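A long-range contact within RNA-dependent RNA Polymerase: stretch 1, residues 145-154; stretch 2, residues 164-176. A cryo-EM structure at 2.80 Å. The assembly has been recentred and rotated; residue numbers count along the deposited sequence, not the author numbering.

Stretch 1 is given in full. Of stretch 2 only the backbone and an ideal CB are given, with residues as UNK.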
# COMPACT_ATOMS: atom_id res chain seq x y z
N LEU A 145 10.93 -24.30 15.44
CA LEU A 145 10.53 -23.58 16.65
C LEU A 145 11.20 -24.14 17.90
O LEU A 145 11.47 -23.38 18.85
CB LEU A 145 9.00 -23.62 16.79
CG LEU A 145 8.22 -24.85 17.25
CD1 LEU A 145 6.81 -24.41 17.58
CD2 LEU A 145 8.17 -25.96 16.23
N TRP A 146 11.53 -25.43 17.91
CA TRP A 146 12.21 -25.98 19.07
C TRP A 146 13.66 -25.54 19.12
O TRP A 146 14.22 -25.39 20.20
CB TRP A 146 12.11 -27.51 19.08
CG TRP A 146 10.71 -28.01 19.18
CD1 TRP A 146 9.99 -28.62 18.20
CD2 TRP A 146 9.83 -27.89 20.30
NE1 TRP A 146 8.73 -28.91 18.65
CE2 TRP A 146 8.60 -28.47 19.94
CE3 TRP A 146 9.96 -27.36 21.59
CZ2 TRP A 146 7.52 -28.53 20.81
CZ3 TRP A 146 8.89 -27.42 22.44
CH2 TRP A 146 7.69 -28.00 22.05
N ARG A 147 14.27 -25.27 17.96
CA ARG A 147 15.63 -24.73 17.95
C ARG A 147 15.66 -23.30 18.45
O ARG A 147 16.60 -22.90 19.15
CB ARG A 147 16.20 -24.82 16.54
CG ARG A 147 16.40 -26.23 16.07
CD ARG A 147 16.95 -26.27 14.68
NE ARG A 147 17.08 -27.64 14.21
CZ ARG A 147 17.45 -27.98 12.99
NH1 ARG A 147 17.54 -29.26 12.65
NH2 ARG A 147 17.73 -27.04 12.10
N GLU A 148 14.62 -22.52 18.14
CA GLU A 148 14.53 -21.16 18.65
C GLU A 148 14.29 -21.15 20.16
O GLU A 148 14.88 -20.33 20.88
CB GLU A 148 13.44 -20.40 17.91
CG GLU A 148 13.73 -20.23 16.43
CD GLU A 148 12.67 -19.44 15.71
OE1 GLU A 148 11.64 -19.12 16.33
OE2 GLU A 148 12.85 -19.15 14.51
N LEU A 149 13.46 -22.07 20.65
CA LEU A 149 13.27 -22.20 22.09
C LEU A 149 14.55 -22.67 22.78
O LEU A 149 14.87 -22.22 23.89
CB LEU A 149 12.10 -23.13 22.39
CG LEU A 149 11.68 -23.25 23.85
CD1 LEU A 149 11.22 -21.90 24.38
CD2 LEU A 149 10.59 -24.27 24.04
N CYS A 150 15.31 -23.56 22.12
CA CYS A 150 16.62 -23.97 22.64
C CYS A 150 17.59 -22.80 22.70
O CYS A 150 18.38 -22.71 23.64
CB CYS A 150 17.21 -25.10 21.79
SG CYS A 150 16.49 -26.72 22.03
N ALA A 151 17.53 -21.89 21.72
CA ALA A 151 18.40 -20.72 21.74
C ALA A 151 18.06 -19.79 22.91
O ALA A 151 18.97 -19.31 23.60
CB ALA A 151 18.29 -19.97 20.42
N VAL A 152 16.77 -19.57 23.16
CA VAL A 152 16.35 -18.71 24.27
C VAL A 152 16.74 -19.32 25.61
O VAL A 152 17.31 -18.64 26.48
CB VAL A 152 14.84 -18.44 24.20
CG1 VAL A 152 14.37 -17.66 25.40
CG2 VAL A 152 14.51 -17.67 22.95
N ILE A 153 16.49 -20.62 25.79
CA ILE A 153 16.79 -21.29 27.06
C ILE A 153 18.30 -21.39 27.28
O ILE A 153 18.78 -21.21 28.41
CB ILE A 153 16.09 -22.66 27.10
CG1 ILE A 153 14.57 -22.48 27.10
CG2 ILE A 153 16.50 -23.47 28.29
CD1 ILE A 153 14.04 -21.70 28.28
N ALA A 154 19.07 -21.61 26.21
CA ALA A 154 20.53 -21.65 26.31
C ALA A 154 21.10 -20.30 26.71
O ALA A 154 22.03 -20.23 27.54
CB ALA A 154 21.13 -22.10 24.99
N UNK A 164 17.46 -23.08 37.60
CA UNK A 164 16.22 -22.96 38.35
C UNK A 164 15.66 -21.55 38.22
O UNK A 164 15.82 -20.72 39.12
CB UNK A 164 16.44 -23.31 39.82
N UNK A 165 14.99 -21.29 37.10
CA UNK A 165 14.20 -20.08 36.90
C UNK A 165 12.86 -20.51 36.30
O UNK A 165 12.78 -21.56 35.66
CB UNK A 165 14.92 -19.08 36.00
N UNK A 166 11.78 -19.74 36.54
CA UNK A 166 10.42 -20.27 36.30
C UNK A 166 10.06 -20.60 34.86
O UNK A 166 9.09 -21.33 34.63
CB UNK A 166 9.40 -19.26 36.82
N UNK A 167 10.81 -20.09 33.89
CA UNK A 167 10.46 -20.35 32.50
C UNK A 167 10.77 -21.80 32.13
O UNK A 167 10.11 -22.37 31.25
CB UNK A 167 11.21 -19.39 31.57
N UNK A 168 11.71 -22.43 32.84
CA UNK A 168 11.94 -23.86 32.65
C UNK A 168 10.75 -24.69 33.11
O UNK A 168 10.36 -25.65 32.45
CB UNK A 168 13.20 -24.30 33.40
N UNK A 169 10.15 -24.31 34.24
CA UNK A 169 8.98 -25.04 34.71
C UNK A 169 7.77 -24.78 33.83
O UNK A 169 6.95 -25.68 33.66
CB UNK A 169 8.66 -24.66 36.16
N UNK A 170 7.66 -23.58 33.24
CA UNK A 170 6.61 -23.36 32.24
C UNK A 170 6.81 -24.22 31.00
O UNK A 170 5.84 -24.81 30.50
CB UNK A 170 6.57 -21.88 31.84
N UNK A 171 8.05 -24.32 30.50
CA UNK A 171 8.34 -25.15 29.33
C UNK A 171 8.04 -26.62 29.62
O UNK A 171 7.44 -27.32 28.80
CB UNK A 171 9.80 -24.98 28.90
N UNK A 172 8.39 -27.09 30.82
CA UNK A 172 8.16 -28.49 31.15
C UNK A 172 6.68 -28.77 31.40
O UNK A 172 6.17 -29.82 30.98
CB UNK A 172 8.98 -28.88 32.38
N UNK A 173 5.96 -27.86 32.05
CA UNK A 173 4.55 -28.10 32.29
C UNK A 173 3.69 -27.91 31.05
O UNK A 173 2.57 -28.41 31.01
CB UNK A 173 4.05 -27.18 33.40
N UNK A 174 4.18 -27.20 30.03
CA UNK A 174 3.38 -27.03 28.82
C UNK A 174 3.76 -27.98 27.69
O UNK A 174 2.90 -28.29 26.87
CB UNK A 174 3.51 -25.59 28.33
N UNK A 175 5.01 -28.45 27.62
CA UNK A 175 5.45 -29.13 26.42
C UNK A 175 6.06 -30.51 26.65
O UNK A 175 6.48 -31.14 25.67
CB UNK A 175 6.47 -28.25 25.70
N UNK A 176 6.13 -30.99 27.88
CA UNK A 176 6.69 -32.32 28.13
C UNK A 176 5.54 -33.31 28.19
O UNK A 176 4.90 -33.51 29.22
CB UNK A 176 7.51 -32.35 29.42

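Stretch 1 is a helix, and stretch 2 carries a second helix, running nearly antiparallel to it at 155°, with the axes no nearer than 11.6 Å. So wide a gap has to be bridged by side chains. Stretch 1 offers three apolar groups along this side: the ring of Trp146, the isopropyl end of Leu149 and the branched end of Ile153.

Position 164 lies in a loop (phi/psi -101/81) beyond reach of stretch 1, so many residues would suit; it is Asn164. Position 165, extended, points its CA-to-CB bond toward stretch 1, but nothing lies within 5.5 Å of the ideal CB. Only a long side chain could arrive, a large aromatic or a stretched polar one, and the last visible turn of stretch 1 offers the carbonyl of Ile153. The residue is Tyr165, whose OH comes 3.3 Å from Ile153 O and 3.7 Å from Ile153 CG2; the hydroxyl is hydrogen-bonded elsewhere in the structure.

At 166, phi of -65° is compatible with proline, and the site is out of reach. Pro166 occupies it, and its O accepts a hydrogen bond from the side chain of 169. Position 167 points toward stretch 1, with Ile153 CD1 4.9 Å from the ideal CB. That methyl calls for a medium apolar partner: leucine, isoleucine or methionine. Leu167, with chi1 t and chi2 p, brings CD2 to 4.2 Å from Ile153 CD1.

Position 168 points sideways, yet its CA pairs with that of Ile153 at 7.8 Å, a close register across a wide gap. A long, flexible chain could curl back; a short one would leave the space to others. Arg168 curls, with its first three chi angles all m, and sets one face of its guanidinium over Ile153 CG2, 3.6 Å from NH1. No charge on stretch 1 meets it, and NH1 finds its hydrogen bond elsewhere.

Positions 169 and 170 are out of reach and loosely constrained from here. Thr169 turns its OG1 back to Pro166 O at 2.7 Å; Tyr170 makes no contact with stretch 1, its hydroxyl being hydrogen-bonded elsewhere in the structure.

Position 171 points toward stretch 1, its ideal CB 5.0 Å from Leu149 CD2 and 5.4 Å from Ile153 CD1. A compact or medium aliphatic residue suits, such as valine, isoleucine or leucine. Val171 packs CG1 against Leu149 CD2 at 4.2 Å.

Positions 172, 173 and 174 are again out of reach, and stretch 1 dictates nothing there: Lys172, Leu173 and Leu174.

Position 175 points toward stretch 1, and the ideal CB is already 3.9 Å from Trp146 CH2. An apolar residue is expected, aliphatic or aromatic, the latter able to turn a face to the indole's edge. Phe175 does so: the six-membered ring of Trp146 and the phenyl ring form an offset edge-to-face pair, centroids 5.6 Å apart and planes at 84°, with Trp146 CH2 3.8 Å from Phe175 CD1.

Position 176, the first to leave helical angles, is unconstrained by stretch 1; it is His176.

Stretch 2 (164-176) NYPLRTYVKLLFH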
# COMPACT_ATOMS: atom_id res chain seq x y z
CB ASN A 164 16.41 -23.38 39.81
CG ASN A 164 17.64 -22.76 40.45
OD1 ASN A 164 18.35 -21.97 39.82
ND2 ASN A 164 17.89 -23.11 41.70
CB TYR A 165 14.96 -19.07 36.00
CG TYR A 165 15.41 -19.57 34.66
CD1 TYR A 165 14.58 -19.49 33.55
CD2 TYR A 165 16.67 -20.11 34.50
CE1 TYR A 165 15.00 -19.94 32.33
CE2 TYR A 165 17.09 -20.56 33.29
CZ TYR A 165 16.26 -20.48 32.20
OH TYR A 165 16.68 -20.94 30.99
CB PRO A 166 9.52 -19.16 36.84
CG PRO A 166 10.34 -18.44 37.80
CD PRO A 166 11.72 -18.46 37.29
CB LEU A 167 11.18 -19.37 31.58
CG LEU A 167 10.75 -19.33 30.11
CD1 LEU A 167 9.29 -18.91 29.99
CD2 LEU A 167 11.62 -18.41 29.29
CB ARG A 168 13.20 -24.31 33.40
CG ARG A 168 14.46 -23.62 32.99
CD ARG A 168 14.75 -23.83 31.53
NE ARG A 168 15.02 -25.21 31.16
CZ ARG A 168 16.23 -25.75 31.13
NH1 ARG A 168 17.29 -25.03 31.45
NH2 ARG A 168 16.38 -27.02 30.76
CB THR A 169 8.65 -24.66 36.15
OG1 THR A 169 8.25 -23.29 36.21
CG2 THR A 169 9.88 -24.86 37.01
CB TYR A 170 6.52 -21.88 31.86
CG TYR A 170 5.67 -21.06 32.79
CD1 TYR A 170 4.28 -21.12 32.71
CD2 TYR A 170 6.23 -20.22 33.74
CE1 TYR A 170 3.49 -20.38 33.56
CE2 TYR A 170 5.45 -19.47 34.59
CZ TYR A 170 4.08 -19.56 34.49
OH TYR A 170 3.28 -18.82 35.33
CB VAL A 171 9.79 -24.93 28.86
CG1 VAL A 171 10.21 -25.97 27.84
CG2 VAL A 171 9.94 -23.56 28.23
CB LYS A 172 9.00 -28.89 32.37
CG LYS A 172 8.97 -30.38 32.66
CD LYS A 172 9.74 -30.73 33.91
CE LYS A 172 11.23 -30.65 33.68
NZ LYS A 172 11.98 -31.14 34.87
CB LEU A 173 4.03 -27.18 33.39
CG LEU A 173 4.43 -27.46 34.83
CD1 LEU A 173 3.94 -26.34 35.72
CD2 LEU A 173 3.86 -28.79 35.27
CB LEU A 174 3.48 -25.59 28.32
CG LEU A 174 2.81 -24.49 29.15
CD1 LEU A 174 3.17 -23.12 28.62
CD2 LEU A 174 1.30 -24.67 29.17
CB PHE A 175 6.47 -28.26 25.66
CG PHE A 175 5.98 -26.88 25.38
CD1 PHE A 175 5.02 -26.65 24.41
CD2 PHE A 175 6.50 -25.80 26.07
CE1 PHE A 175 4.56 -25.38 24.16
CE2 PHE A 175 6.05 -24.52 25.82
CZ PHE A 175 5.08 -24.31 24.86
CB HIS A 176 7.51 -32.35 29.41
CG HIS A 176 8.20 -33.65 29.66
ND1 HIS A 176 9.24 -34.11 28.88
CD2 HIS A 176 8.01 -34.59 30.62
CE1 HIS A 176 9.66 -35.27 29.34
NE2 HIS A 176 8.93 -35.59 30.40
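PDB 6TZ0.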